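Local coordinates for extracellular solute-binding protein, family 1 (Bifidobacterium longum subsp. infantis, PDB 6FTH), which probably captures human milk oligosaccharides outside the cell and hands them to an ABC transporter for uptake, at residues S31-K36 against D85-A90; S149-H154 against D330-E335; F156-W161 against K288-G293; E250-I255 against G486-W491; H385-E390 against T418-V423. All coordinates share one frame; numbering follows the deposited sequence.

Overall arrangement
The five contacts span a two-lobed binding protein. Interaction 1 pairs strands 29-36 and 86-88 in the first lobe's sheet, and interaction 5, about 27 Å from it between centres, joins two strands of a smaller sheet. Interaction 2, near the chain's centre, joins the loop before strand 154-158 to that leading from strand 311-313 back toward the first sheet. Interaction 3, about 42 Å from interaction 1 between centres, lies in the second lobe's sheet, its first segment just after 149-154 and both between those of interaction 2. Interaction 4 packs two helices at that lobe's periphery; its segments alternate with those of 2 and 3 and enclose interaction 5. Such passage between lobes is consistent with other two-lobed binding proteins.

Interaction 1 (S31-K36 against D85-A90); sequences SVLVVK and DVSLHA
Ser31 and Asp85 grip each other where two parallel strands begin to pair, and the side chain of Asp85 can be traced outward atom by atom. Its CB lies 3.3 Å from Ser31 O. CG, turned anti to its own carbonyl carbon (chi1 -63°), comes within 3.2 Å of Ser31 OG, and OD2 accepts the N-H of Ser31 at 3.0 Å, the donor standing above the carboxylate plane. In return Ser31 OG accepts from Asp85 N in a nearly straight bond (3.0 Å, 176°), and each side chain thus receives the other residue's backbone N-H. An alanine in place of Asp85 would probably leave Ser31 N without this acceptor. The ladder continues through Val86 N to Ser31 O, Leu33 N to Val86 O, Leu88 N to Leu33 O and Val35 N to Leu88 O. Val32 CG1 lies beside Val86 CG1 at 4.0 Å, and on the same face Val34 CG2 touches Leu88 CD1; Leu33 and Ser87 occupy the other face. Val35 O sits at the edge of the His89 ring, 3.2 Å from CD2, while the ring nitrogens bond to Asp339 and Glu67. Strand 29-36 thereby lies between strands 59-66 and 86-88, the 2-1-3 parallel order typical of an alpha/beta lobe in periplasmic-type binding proteins.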
# COMPACT_ATOMS: atom_id res chain seq x y z
N SER A 31 14.99 -1.11 25.86
CA SER A 31 15.60 -0.85 24.56
C SER A 31 14.53 -0.87 23.49
O SER A 31 13.64 -1.72 23.50
CB SER A 31 16.69 -1.88 24.24
OG SER A 31 16.21 -3.21 24.36
N VAL A 32 14.58 0.10 22.58
CA VAL A 32 13.57 0.27 21.55
C VAL A 32 14.25 0.43 20.19
O VAL A 32 14.87 1.46 19.92
CB VAL A 32 12.65 1.47 21.83
CG1 VAL A 32 11.55 1.53 20.78
CG2 VAL A 32 12.04 1.38 23.21
N LEU A 33 14.11 -0.59 19.34
CA LEU A 33 14.54 -0.47 17.96
C LEU A 33 13.43 0.20 17.16
O LEU A 33 12.27 -0.24 17.24
CB LEU A 33 14.85 -1.84 17.37
CG LEU A 33 15.05 -1.88 15.85
CD1 LEU A 33 16.31 -1.15 15.45
CD2 LEU A 33 15.09 -3.34 15.36
N VAL A 34 13.77 1.24 16.41
CA VAL A 34 12.81 1.91 15.54
C VAL A 34 13.39 1.93 14.13
O VAL A 34 14.45 2.52 13.90
CB VAL A 34 12.49 3.34 15.99
CG1 VAL A 34 11.36 3.92 15.13
CG2 VAL A 34 12.17 3.41 17.47
N VAL A 35 12.69 1.30 13.21
CA VAL A 35 13.01 1.37 11.79
C VAL A 35 12.35 2.64 11.27
O VAL A 35 11.14 2.83 11.43
CB VAL A 35 12.49 0.13 11.04
CG1 VAL A 35 12.86 0.17 9.58
CG2 VAL A 35 13.01 -1.16 11.71
N LYS A 36 13.16 3.54 10.71
CA LYS A 36 12.77 4.92 10.45
C LYS A 36 12.36 5.17 9.00
O LYS A 36 12.99 4.68 8.05
CB LYS A 36 13.92 5.86 10.79
CG LYS A 36 14.32 5.90 12.27
CD LYS A 36 13.29 6.57 13.21
CE LYS A 36 13.11 8.06 12.95
NZ LYS A 36 14.45 8.76 12.92
N ASP A 85 14.11 -5.04 23.29
CA ASP A 85 12.92 -5.27 24.11
C ASP A 85 11.66 -4.94 23.33
O ASP A 85 10.69 -5.71 23.33
CB ASP A 85 12.98 -4.40 25.37
CG ASP A 85 14.15 -4.74 26.28
OD1 ASP A 85 14.67 -5.88 26.21
OD2 ASP A 85 14.53 -3.85 27.07
N VAL A 86 11.66 -3.79 22.67
CA VAL A 86 10.55 -3.32 21.85
C VAL A 86 11.11 -2.98 20.48
O VAL A 86 12.17 -2.35 20.37
CB VAL A 86 9.91 -2.06 22.46
CG1 VAL A 86 8.92 -1.45 21.50
CG2 VAL A 86 9.24 -2.40 23.79
N SER A 87 10.41 -3.39 19.42
CA SER A 87 10.78 -3.02 18.07
C SER A 87 9.57 -2.44 17.35
O SER A 87 8.47 -3.01 17.40
CB SER A 87 11.33 -4.22 17.31
OG SER A 87 12.35 -4.87 18.07
N LEU A 88 9.78 -1.32 16.67
CA LEU A 88 8.75 -0.59 15.95
C LEU A 88 9.04 -0.61 14.45
O LEU A 88 10.15 -0.25 14.03
CB LEU A 88 8.69 0.87 16.42
CG LEU A 88 8.58 1.13 17.93
CD1 LEU A 88 8.42 2.64 18.15
CD2 LEU A 88 7.45 0.32 18.64
N HIS A 89 8.05 -0.99 13.64
CA HIS A 89 8.18 -0.99 12.17
C HIS A 89 9.24 -2.01 11.73
O HIS A 89 9.93 -1.83 10.72
CB HIS A 89 8.46 0.42 11.63
CG HIS A 89 8.54 0.54 10.13
ND1 HIS A 89 7.84 -0.28 9.26
CD2 HIS A 89 9.24 1.39 9.34
CE1 HIS A 89 8.10 0.06 8.01
NE2 HIS A 89 8.95 1.07 8.03
N ALA A 90 9.34 -3.10 12.50
CA ALA A 90 10.40 -4.08 12.30
C ALA A 90 9.88 -5.45 11.90
O ALA A 90 10.39 -6.04 10.93
CB ALA A 90 11.24 -4.18 13.58

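Interaction 2 (S149-H154 against D330-E335); sequences SGTGQH and DGSSAE
Gly150 O receives the N-H of Ala334 at 2.9 Å, the one backbone hydrogen bond between two loops whose touching parts run 137° apart. Beside it, Thr151 holds OG1 anti to its backbone N (chi1 -180°) and gives the hydroxyl proton to Asp330 OD1 at 2.7 Å, from above the carboxylate plane. The same OG1 accepts from Gln153 N, closing an ST turn. Asp330 OD1 has two further donors: Ser332 N, also above the plane, in an Asx turn, and Ser332 OG, which meets the syn lone pair of OD1 at 2.7 Å. OD2 is taken up by Thr224 OG1 and Phe226 N, and this many hydrogen-bond partners on a buried carboxylate would probably favour its ionised form and hold its rotation. Gln153 lays CG 3.5 Å from Asp330 CG, its amide plane turned 52° from the carboxylate and bonded to Tyr211 and Asn227. At the other end Ser333 CB lies 3.4 Å from Ser149 O, and Ser333 OG accepts from Glu335 N in a second ST turn. Glu335 OE1 passes 3.7 Å from Ser149 CB; OE2 meets Ser143 and a salt bridge from Lys123. Segment 330-335 leads from strand 311-313 of one main sheet toward strand 339-343 of the other, and 149-154 leads into strand 154-158, so these ST and Asx turns plausibly lie at the inter-lobe hinge of a solute-binding protein.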
# COMPACT_ATOMS: atom_id res chain seq x y z
N SER A 149 -8.76 5.24 4.49
CA SER A 149 -9.45 3.97 4.42
C SER A 149 -9.66 3.47 3.00
O SER A 149 -9.93 2.27 2.83
CB SER A 149 -10.81 4.05 5.10
OG SER A 149 -11.62 5.05 4.52
N GLY A 150 -9.57 4.34 1.99
CA GLY A 150 -9.69 3.94 0.59
C GLY A 150 -8.40 3.38 0.05
O GLY A 150 -7.40 3.24 0.76
N THR A 151 -8.42 3.05 -1.25
CA THR A 151 -7.26 2.46 -1.89
C THR A 151 -6.16 3.49 -2.16
O THR A 151 -6.39 4.69 -2.27
CB THR A 151 -7.62 1.67 -3.15
OG1 THR A 151 -6.42 1.13 -3.69
CG2 THR A 151 -8.32 2.54 -4.17
N GLY A 152 -4.94 2.99 -2.28
CA GLY A 152 -3.83 3.78 -2.75
C GLY A 152 -3.70 3.86 -4.25
O GLY A 152 -2.84 4.59 -4.78
N GLN A 153 -4.54 3.12 -4.98
CA GLN A 153 -4.42 2.95 -6.42
C GLN A 153 -5.46 3.81 -7.13
O GLN A 153 -6.64 3.79 -6.76
CB GLN A 153 -4.69 1.48 -6.76
CG GLN A 153 -3.96 0.50 -5.89
CD GLN A 153 -2.47 0.70 -5.90
OE1 GLN A 153 -1.88 0.98 -6.95
NE2 GLN A 153 -1.85 0.53 -4.75
N HIS A 154 -5.04 4.56 -8.16
CA HIS A 154 -5.93 5.42 -8.92
C HIS A 154 -5.48 5.51 -10.36
O HIS A 154 -4.31 5.29 -10.68
CB HIS A 154 -6.00 6.85 -8.34
CG HIS A 154 -6.12 6.83 -6.87
ND1 HIS A 154 -5.03 6.68 -6.05
CD2 HIS A 154 -7.21 6.81 -6.07
CE1 HIS A 154 -5.44 6.60 -4.79
NE2 HIS A 154 -6.75 6.66 -4.78
N ASP A 330 -9.85 -1.32 -7.49
CA ASP A 330 -9.01 -1.91 -6.45
C ASP A 330 -9.63 -1.74 -5.08
O ASP A 330 -10.07 -0.66 -4.71
CB ASP A 330 -7.63 -1.22 -6.52
CG ASP A 330 -6.62 -1.81 -5.58
OD1 ASP A 330 -6.64 -1.44 -4.37
OD2 ASP A 330 -5.79 -2.63 -6.08
N GLY A 331 -9.61 -2.82 -4.30
CA GLY A 331 -10.28 -2.86 -3.02
C GLY A 331 -9.40 -2.64 -1.82
O GLY A 331 -9.83 -2.92 -0.69
N SER A 332 -8.17 -2.17 -2.01
CA SER A 332 -7.27 -2.01 -0.90
C SER A 332 -7.70 -0.87 0.02
O SER A 332 -8.58 -0.06 -0.27
CB SER A 332 -5.86 -1.65 -1.40
OG SER A 332 -5.33 -2.55 -2.34
N SER A 333 -7.00 -0.82 1.15
CA SER A 333 -7.09 0.22 2.15
C SER A 333 -5.69 0.70 2.49
O SER A 333 -4.80 -0.12 2.71
CB SER A 333 -7.76 -0.31 3.42
OG SER A 333 -7.54 0.57 4.52
N ALA A 334 -5.51 2.01 2.52
CA ALA A 334 -4.24 2.59 2.90
C ALA A 334 -4.14 2.87 4.39
O ALA A 334 -3.20 3.54 4.83
CB ALA A 334 -4.03 3.90 2.14
N GLU A 335 -5.07 2.36 5.20
CA GLU A 335 -5.17 2.85 6.56
C GLU A 335 -4.23 2.13 7.54
O GLU A 335 -3.60 2.80 8.38
CB GLU A 335 -6.62 2.73 7.05
CG GLU A 335 -6.84 3.34 8.44
CD GLU A 335 -8.23 3.25 8.95
OE1 GLU A 335 -9.17 2.93 8.19
OE2 GLU A 335 -8.38 3.52 10.16

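Interaction 3 (F156-W161 against K288-G293); sequences FINKTW and KTAKTG
A strand end, a helix start and a chain corner meet here in the alpha/beta sheet of the second lobe, where strand 154-158 runs antiparallel to strand 292-297. Asn158 N donates to Gly293 O at 2.9 Å, in the carbonyl plane, and Ile157 CA adds a CA-H...O contact to the same oxygen. Asn158 is also the N-cap of helix 159-165: its OD1 accepts from Trp161 N at 2.8 Å, with the donor above the carbonyl plane. Its CG lies anti to the backbone N (chi1 -169°). ND2 stands 3.7 Å from Ala290 CB and over one face of the Trp161 ring, toward the rim, and is bonded to Gln310. The indole reaches across to the corner. Ala290 O and Lys291 O line its edge near the ring plane, the latter 3.4 Å from CH2, and Phe183 meets the ring edge-to-face. A CB at Gly293 would be a tight fit, 3.3 Å from Trp161 CZ3. The glycine lets the backbone itself close on the ring, with Gly293 CA 3.4 Å from Trp161 CZ3.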
# COMPACT_ATOMS: atom_id res chain seq x y z
N PHE A 156 -5.45 8.30 -13.41
CA PHE A 156 -5.59 9.72 -13.69
C PHE A 156 -5.64 9.98 -15.20
O PHE A 156 -5.00 9.28 -15.99
CB PHE A 156 -4.41 10.50 -13.09
CG PHE A 156 -4.30 10.35 -11.60
CD1 PHE A 156 -5.36 10.71 -10.79
CD2 PHE A 156 -3.16 9.84 -11.02
CE1 PHE A 156 -5.26 10.57 -9.39
CE2 PHE A 156 -3.06 9.70 -9.64
CZ PHE A 156 -4.13 10.05 -8.83
N ILE A 157 -6.38 11.02 -15.58
CA ILE A 157 -6.40 11.47 -16.97
C ILE A 157 -6.28 12.99 -16.99
O ILE A 157 -6.71 13.68 -16.07
CB ILE A 157 -7.64 10.98 -17.72
CG1 ILE A 157 -7.50 11.16 -19.23
CG2 ILE A 157 -8.89 11.64 -17.22
CD1 ILE A 157 -8.41 10.22 -19.98
N ASN A 158 -5.67 13.50 -18.07
CA ASN A 158 -5.54 14.94 -18.29
C ASN A 158 -6.87 15.45 -18.82
O ASN A 158 -7.18 15.32 -20.01
CB ASN A 158 -4.38 15.27 -19.22
CG ASN A 158 -4.10 16.74 -19.22
OD1 ASN A 158 -5.04 17.54 -19.27
ND2 ASN A 158 -2.84 17.11 -19.06
N LYS A 159 -7.69 15.98 -17.90
CA LYS A 159 -8.99 16.53 -18.23
C LYS A 159 -8.86 17.81 -19.07
O LYS A 159 -9.74 18.08 -19.90
CB LYS A 159 -9.76 16.80 -16.93
CG LYS A 159 -11.22 17.25 -17.13
CD LYS A 159 -12.05 16.26 -17.93
CE LYS A 159 -13.54 16.44 -17.73
NZ LYS A 159 -13.98 17.86 -18.00
N THR A 160 -7.81 18.60 -18.86
CA THR A 160 -7.59 19.77 -19.71
C THR A 160 -7.45 19.34 -21.16
O THR A 160 -8.02 19.97 -22.06
CB THR A 160 -6.34 20.51 -19.25
OG1 THR A 160 -6.57 21.02 -17.93
CG2 THR A 160 -6.00 21.68 -20.19
N TRP A 161 -6.74 18.25 -21.40
CA TRP A 161 -6.61 17.73 -22.76
C TRP A 161 -7.94 17.23 -23.30
O TRP A 161 -8.29 17.49 -24.46
CB TRP A 161 -5.58 16.61 -22.79
CG TRP A 161 -4.15 16.98 -22.58
CD1 TRP A 161 -3.63 18.23 -22.30
CD2 TRP A 161 -3.03 16.10 -22.69
NE1 TRP A 161 -2.27 18.15 -22.21
CE2 TRP A 161 -1.87 16.86 -22.45
CE3 TRP A 161 -2.90 14.74 -22.96
CZ2 TRP A 161 -0.59 16.31 -22.46
CZ3 TRP A 161 -1.64 14.18 -22.99
CH2 TRP A 161 -0.49 14.96 -22.74
N LYS A 288 5.47 22.78 -16.05
CA LYS A 288 4.78 23.75 -16.88
C LYS A 288 4.08 23.11 -18.06
O LYS A 288 2.92 23.42 -18.34
CB LYS A 288 5.80 24.80 -17.36
CG LYS A 288 5.22 25.95 -18.17
CD LYS A 288 6.34 26.89 -18.65
CE LYS A 288 5.85 27.89 -19.70
NZ LYS A 288 6.94 28.81 -20.15
N THR A 289 4.76 22.21 -18.77
CA THR A 289 4.20 21.53 -19.93
C THR A 289 3.86 20.09 -19.54
O THR A 289 4.76 19.30 -19.25
CB THR A 289 5.20 21.54 -21.09
OG1 THR A 289 5.52 22.90 -21.42
CG2 THR A 289 4.63 20.86 -22.32
N ALA A 290 2.58 19.77 -19.54
CA ALA A 290 2.16 18.39 -19.28
C ALA A 290 2.59 17.49 -20.43
O ALA A 290 2.50 17.88 -21.59
CB ALA A 290 0.64 18.34 -19.14
N LYS A 291 3.01 16.27 -20.09
CA LYS A 291 3.47 15.30 -21.07
C LYS A 291 2.60 14.05 -21.17
O LYS A 291 2.51 13.48 -22.26
CB LYS A 291 4.90 14.84 -20.76
CG LYS A 291 5.92 15.96 -20.71
CD LYS A 291 6.30 16.45 -22.10
CE LYS A 291 7.37 17.52 -21.99
NZ LYS A 291 7.83 18.00 -23.33
N THR A 292 1.97 13.61 -20.08
CA THR A 292 1.30 12.31 -20.05
C THR A 292 -0.21 12.45 -19.98
O THR A 292 -0.75 13.24 -19.19
CB THR A 292 1.81 11.53 -18.85
OG1 THR A 292 3.24 11.37 -18.96
CG2 THR A 292 1.16 10.15 -18.78
N GLY A 293 -0.92 11.65 -20.78
CA GLY A 293 -2.36 11.71 -20.83
C GLY A 293 -3.03 10.91 -19.71
O GLY A 293 -3.94 11.42 -19.05

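Interaction 4 (E250-I255 against G486-W491); sequences EYKQVI and GIDEEW
Lys252 leaves its helix with CG anti to the backbone N (chi1 180°) and bends at chi3 (48°), which turns CE aside, and Trp491, whose CG is likewise anti to its backbone N, turns one indole face to meet it. The lysine chain lies over the ring for most of its length. CB stands over the six-membered ring, 3.9 Å from Trp491 CH2. CD is 3.8 Å from the centroid of the five-membered ring, close to its normal, in a CH-pi contact. NZ comes 3.7 Å from that centroid, a cation-pi interaction, with Trp491 CD1 the nearest ring atom to NZ at 3.3 Å. Beside it, Ile487 CD1 fits between Lys252 CG and Ile255 CG2, 3.8 Å from the first and 3.7 Å from the second. Tyr251 CD2 meets Trp491 CH2 at the edges of both rings. Helix segments 250-255 and 487-491 run roughly antiparallel, 150° apart, and their axes come no nearer than 11.4 Å, so long side chains fill the interval; Trp481 of helix 457-484 touches both isoleucines. A water links NZ to the backbone O of Asp488, weakly on the NZ side. The carboxylate of Asp488 has its own salt bridge to Lys256. With its methylenes on the indole and its ammonium group over the electron-rich pyrrole ring, Lys252 joins the helices by dispersion and by the attraction of a charge for a pi cloud, probably reinforced slightly by the nearby acid.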
# COMPACT_ATOMS: atom_id res chain seq x y z
N GLU A 250 -9.13 -13.08 -18.35
CA GLU A 250 -9.08 -11.65 -18.06
C GLU A 250 -7.66 -11.10 -18.16
O GLU A 250 -7.44 -10.03 -18.75
CB GLU A 250 -9.63 -11.41 -16.67
CG GLU A 250 -11.12 -11.61 -16.54
CD GLU A 250 -11.57 -13.03 -16.17
OE1 GLU A 250 -10.82 -14.01 -16.36
OE2 GLU A 250 -12.70 -13.15 -15.66
N TYR A 251 -6.70 -11.79 -17.55
CA TYR A 251 -5.29 -11.37 -17.61
C TYR A 251 -4.80 -11.41 -19.06
O TYR A 251 -4.12 -10.49 -19.53
CB TYR A 251 -4.46 -12.31 -16.72
CG TYR A 251 -3.02 -11.91 -16.43
CD1 TYR A 251 -2.73 -10.78 -15.69
CD2 TYR A 251 -1.97 -12.70 -16.85
CE1 TYR A 251 -1.41 -10.42 -15.41
CE2 TYR A 251 -0.65 -12.36 -16.57
CZ TYR A 251 -0.38 -11.21 -15.85
OH TYR A 251 0.89 -10.84 -15.55
N LYS A 252 -5.13 -12.47 -19.78
CA LYS A 252 -4.77 -12.54 -21.19
C LYS A 252 -5.31 -11.34 -21.97
O LYS A 252 -4.60 -10.75 -22.78
CB LYS A 252 -5.32 -13.84 -21.80
CG LYS A 252 -4.99 -13.99 -23.30
CD LYS A 252 -5.08 -15.43 -23.87
CE LYS A 252 -6.34 -16.16 -23.49
NZ LYS A 252 -6.36 -17.49 -24.17
N GLN A 253 -6.57 -10.96 -21.73
CA GLN A 253 -7.18 -9.85 -22.45
C GLN A 253 -6.52 -8.52 -22.10
O GLN A 253 -6.34 -7.67 -22.98
CB GLN A 253 -8.68 -9.82 -22.19
CG GLN A 253 -9.43 -11.03 -22.81
CD GLN A 253 -8.95 -11.36 -24.23
OE1 GLN A 253 -8.83 -10.48 -25.08
NE2 GLN A 253 -8.63 -12.64 -24.48
N VAL A 254 -6.16 -8.32 -20.83
CA VAL A 254 -5.43 -7.11 -20.45
C VAL A 254 -4.12 -7.03 -21.20
O VAL A 254 -3.73 -5.97 -21.72
CB VAL A 254 -5.20 -7.07 -18.93
CG1 VAL A 254 -4.21 -5.97 -18.58
CG2 VAL A 254 -6.51 -6.87 -18.22
N ILE A 255 -3.38 -8.14 -21.25
CA ILE A 255 -2.10 -8.16 -21.96
C ILE A 255 -2.29 -7.84 -23.44
O ILE A 255 -1.53 -7.04 -24.02
CB ILE A 255 -1.41 -9.52 -21.74
CG1 ILE A 255 -0.91 -9.63 -20.29
CG2 ILE A 255 -0.24 -9.65 -22.72
CD1 ILE A 255 -0.47 -11.01 -19.88
N GLY A 486 2.53 -12.37 -29.17
CA GLY A 486 2.79 -13.80 -29.10
C GLY A 486 1.92 -14.56 -28.12
O GLY A 486 2.04 -15.79 -28.05
N ILE A 487 1.05 -13.89 -27.37
CA ILE A 487 0.39 -14.53 -26.24
C ILE A 487 -0.49 -15.69 -26.69
O ILE A 487 -0.53 -16.75 -26.03
CB ILE A 487 -0.37 -13.51 -25.36
CG1 ILE A 487 -0.87 -14.18 -24.08
CG2 ILE A 487 -1.55 -12.89 -26.09
CD1 ILE A 487 -1.33 -13.18 -23.02
N ASP A 488 -1.22 -15.54 -27.80
CA ASP A 488 -2.22 -16.54 -28.14
C ASP A 488 -1.58 -17.91 -28.35
O ASP A 488 -2.12 -18.93 -27.89
CB ASP A 488 -3.00 -16.12 -29.39
CG ASP A 488 -4.09 -15.08 -29.10
OD1 ASP A 488 -4.61 -15.00 -27.96
OD2 ASP A 488 -4.45 -14.34 -30.04
N GLU A 489 -0.43 -17.97 -29.01
CA GLU A 489 0.19 -19.25 -29.29
C GLU A 489 1.06 -19.78 -28.14
O GLU A 489 1.42 -20.95 -28.15
CB GLU A 489 1.02 -19.16 -30.58
CG GLU A 489 2.16 -18.16 -30.53
CD GLU A 489 1.82 -16.80 -31.16
OE1 GLU A 489 0.64 -16.37 -31.11
OE2 GLU A 489 2.75 -16.17 -31.70
N GLU A 490 1.42 -18.94 -27.17
CA GLU A 490 2.23 -19.36 -26.04
C GLU A 490 1.43 -19.53 -24.75
O GLU A 490 1.99 -19.98 -23.74
CB GLU A 490 3.38 -18.36 -25.81
CG GLU A 490 4.29 -18.27 -27.02
CD GLU A 490 5.44 -17.32 -26.85
OE1 GLU A 490 5.55 -16.63 -25.82
OE2 GLU A 490 6.27 -17.28 -27.78
N TRP A 491 0.16 -19.18 -24.75
CA TRP A 491 -0.62 -19.12 -23.51
C TRP A 491 -0.79 -20.49 -22.87
O TRP A 491 -0.61 -20.65 -21.66
CB TRP A 491 -1.98 -18.50 -23.83
CG TRP A 491 -2.91 -18.38 -22.67
CD1 TRP A 491 -4.01 -19.12 -22.45
CD2 TRP A 491 -2.83 -17.43 -21.58
NE1 TRP A 491 -4.62 -18.73 -21.29
CE2 TRP A 491 -3.92 -17.68 -20.75
CE3 TRP A 491 -1.95 -16.40 -21.25
CZ2 TRP A 491 -4.17 -16.93 -19.59
CZ3 TRP A 491 -2.18 -15.67 -20.11
CH2 TRP A 491 -3.28 -15.94 -19.29
O HOH W 1 -4.54 -18.98 -26.61

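Interaction 5 (H385-E390 against T418-V423); sequences HYTVDE and TIKGDV
His385 crosses Thr418 obliquely at the start of a parallel strand pair. Its CG is anti to the backbone N (chi1 -171°), and the ring leans over the neighbouring strand. CD2 lies 3.5 Å from Thr418 CG2 and CE1 3.8 Å from Lys420 CB, while Thr418 O sits over one ring face toward the rim. ND1 is bonded to Asp381, which also takes the hydroxyl of Thr387. An alanine at His385 would probably uncover Thr418 CG2 and Lys420 CB and leave Asp381 without this partner. Thr387 and Lys420 lie side by side and point the same way on that face, linked by a water that donates to Thr387 OG1 and accepts a weak bond from Lys420 NZ. On the other face Tyr386 presents its ring edge to Thr418 O, and its hydroxyl reaches Glu363. Val388 points toward strand 418-420, with CG2 4.1 Å from Ile419 CG2. The backbones are tied by Tyr386 N to Thr418 O, Lys420 N to Tyr386 O and Val388 N to Lys420 O. Past the strands, Glu390 crosses Val423 at about a right angle, with OE1 3.5 Å from Val423 CG2 and OE2 3.4 Å from Gly421 CA. A CB on Gly421 would fall 2.9 Å from Val388 O, a clash, and its backbone angles also call for glycine. Asp389 and Asp422 then N-cap the helices that follow each strand. Strand 385-388, helix 390-398 and strand 418-420 form a beta-alpha-beta crossover, whose parallel strands this contact joins.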
# COMPACT_ATOMS: atom_id res chain seq x y z
N HIS A 385 -9.49 18.15 17.90
CA HIS A 385 -9.16 18.81 16.64
C HIS A 385 -7.71 19.28 16.68
O HIS A 385 -7.23 19.79 17.70
CB HIS A 385 -10.09 20.01 16.38
CG HIS A 385 -9.93 20.59 15.01
ND1 HIS A 385 -8.88 21.42 14.67
CD2 HIS A 385 -10.66 20.44 13.88
CE1 HIS A 385 -8.98 21.75 13.40
NE2 HIS A 385 -10.06 21.17 12.89
N TYR A 386 -7.01 19.07 15.56
CA TYR A 386 -5.60 19.41 15.44
C TYR A 386 -5.40 20.14 14.13
O TYR A 386 -6.04 19.80 13.13
CB TYR A 386 -4.72 18.16 15.49
CG TYR A 386 -4.91 17.41 16.78
CD1 TYR A 386 -4.17 17.73 17.91
CD2 TYR A 386 -5.90 16.45 16.89
CE1 TYR A 386 -4.38 17.08 19.09
CE2 TYR A 386 -6.11 15.77 18.08
CZ TYR A 386 -5.35 16.10 19.19
OH TYR A 386 -5.52 15.47 20.40
N THR A 387 -4.50 21.13 14.12
CA THR A 387 -4.18 21.89 12.92
C THR A 387 -2.69 21.83 12.62
O THR A 387 -1.86 22.12 13.48
CB THR A 387 -4.61 23.35 13.06
OG1 THR A 387 -6.02 23.41 13.32
CG2 THR A 387 -4.28 24.13 11.80
N VAL A 388 -2.38 21.44 11.40
CA VAL A 388 -1.01 21.36 10.91
C VAL A 388 -0.64 22.66 10.21
O VAL A 388 -1.41 23.20 9.41
CB VAL A 388 -0.86 20.17 9.94
CG1 VAL A 388 0.58 20.10 9.37
CG2 VAL A 388 -1.22 18.87 10.62
N ASP A 389 0.56 23.16 10.51
CA ASP A 389 1.15 24.26 9.74
C ASP A 389 1.70 23.63 8.47
O ASP A 389 2.77 23.01 8.49
CB ASP A 389 2.24 24.92 10.57
CG ASP A 389 2.83 26.14 9.91
OD1 ASP A 389 2.87 26.20 8.67
OD2 ASP A 389 3.28 27.05 10.65
N GLU A 390 0.95 23.74 7.38
CA GLU A 390 1.25 22.98 6.17
C GLU A 390 2.60 23.35 5.57
O GLU A 390 3.36 22.46 5.16
CB GLU A 390 0.13 23.19 5.15
CG GLU A 390 -1.20 22.63 5.61
CD GLU A 390 -2.35 23.06 4.75
OE1 GLU A 390 -2.15 23.31 3.54
OE2 GLU A 390 -3.47 23.14 5.30
N THR A 418 -10.23 14.99 14.37
CA THR A 418 -10.22 15.73 13.12
C THR A 418 -8.87 16.42 12.99
O THR A 418 -8.39 17.04 13.95
CB THR A 418 -11.33 16.78 13.09
OG1 THR A 418 -12.59 16.10 13.09
CG2 THR A 418 -11.21 17.64 11.83
N ILE A 419 -8.27 16.31 11.81
CA ILE A 419 -7.00 16.95 11.51
C ILE A 419 -7.24 17.88 10.35
O ILE A 419 -7.74 17.45 9.30
CB ILE A 419 -5.92 15.93 11.16
CG1 ILE A 419 -5.68 14.98 12.33
CG2 ILE A 419 -4.62 16.67 10.76
CD1 ILE A 419 -4.81 13.76 12.00
N LYS A 420 -6.87 19.14 10.53
CA LYS A 420 -6.84 20.10 9.45
C LYS A 420 -5.39 20.25 9.01
O LYS A 420 -4.50 20.47 9.84
CB LYS A 420 -7.40 21.43 9.93
CG LYS A 420 -7.26 22.54 8.93
CD LYS A 420 -7.87 23.79 9.55
CE LYS A 420 -7.68 25.06 8.78
NZ LYS A 420 -8.29 26.15 9.63
N GLY A 421 -5.15 20.10 7.72
CA GLY A 421 -3.83 20.32 7.16
C GLY A 421 -2.96 19.11 6.97
O GLY A 421 -1.74 19.27 6.80
N ASP A 422 -3.51 17.90 7.03
CA ASP A 422 -2.80 16.69 6.59
C ASP A 422 -3.06 16.64 5.10
O ASP A 422 -4.03 16.04 4.63
CB ASP A 422 -3.29 15.43 7.27
CG ASP A 422 -2.69 14.19 6.68
OD1 ASP A 422 -1.77 14.30 5.83
OD2 ASP A 422 -3.10 13.08 7.10
N VAL A 423 -2.21 17.32 4.34
CA VAL A 423 -2.47 17.52 2.92
C VAL A 423 -2.44 16.20 2.16
O VAL A 423 -3.21 15.99 1.20
CB VAL A 423 -1.44 18.53 2.37
CG1 VAL A 423 -1.48 18.63 0.88
CG2 VAL A 423 -1.70 19.91 3.01
O HOH W 2 -7.38 25.76 12.90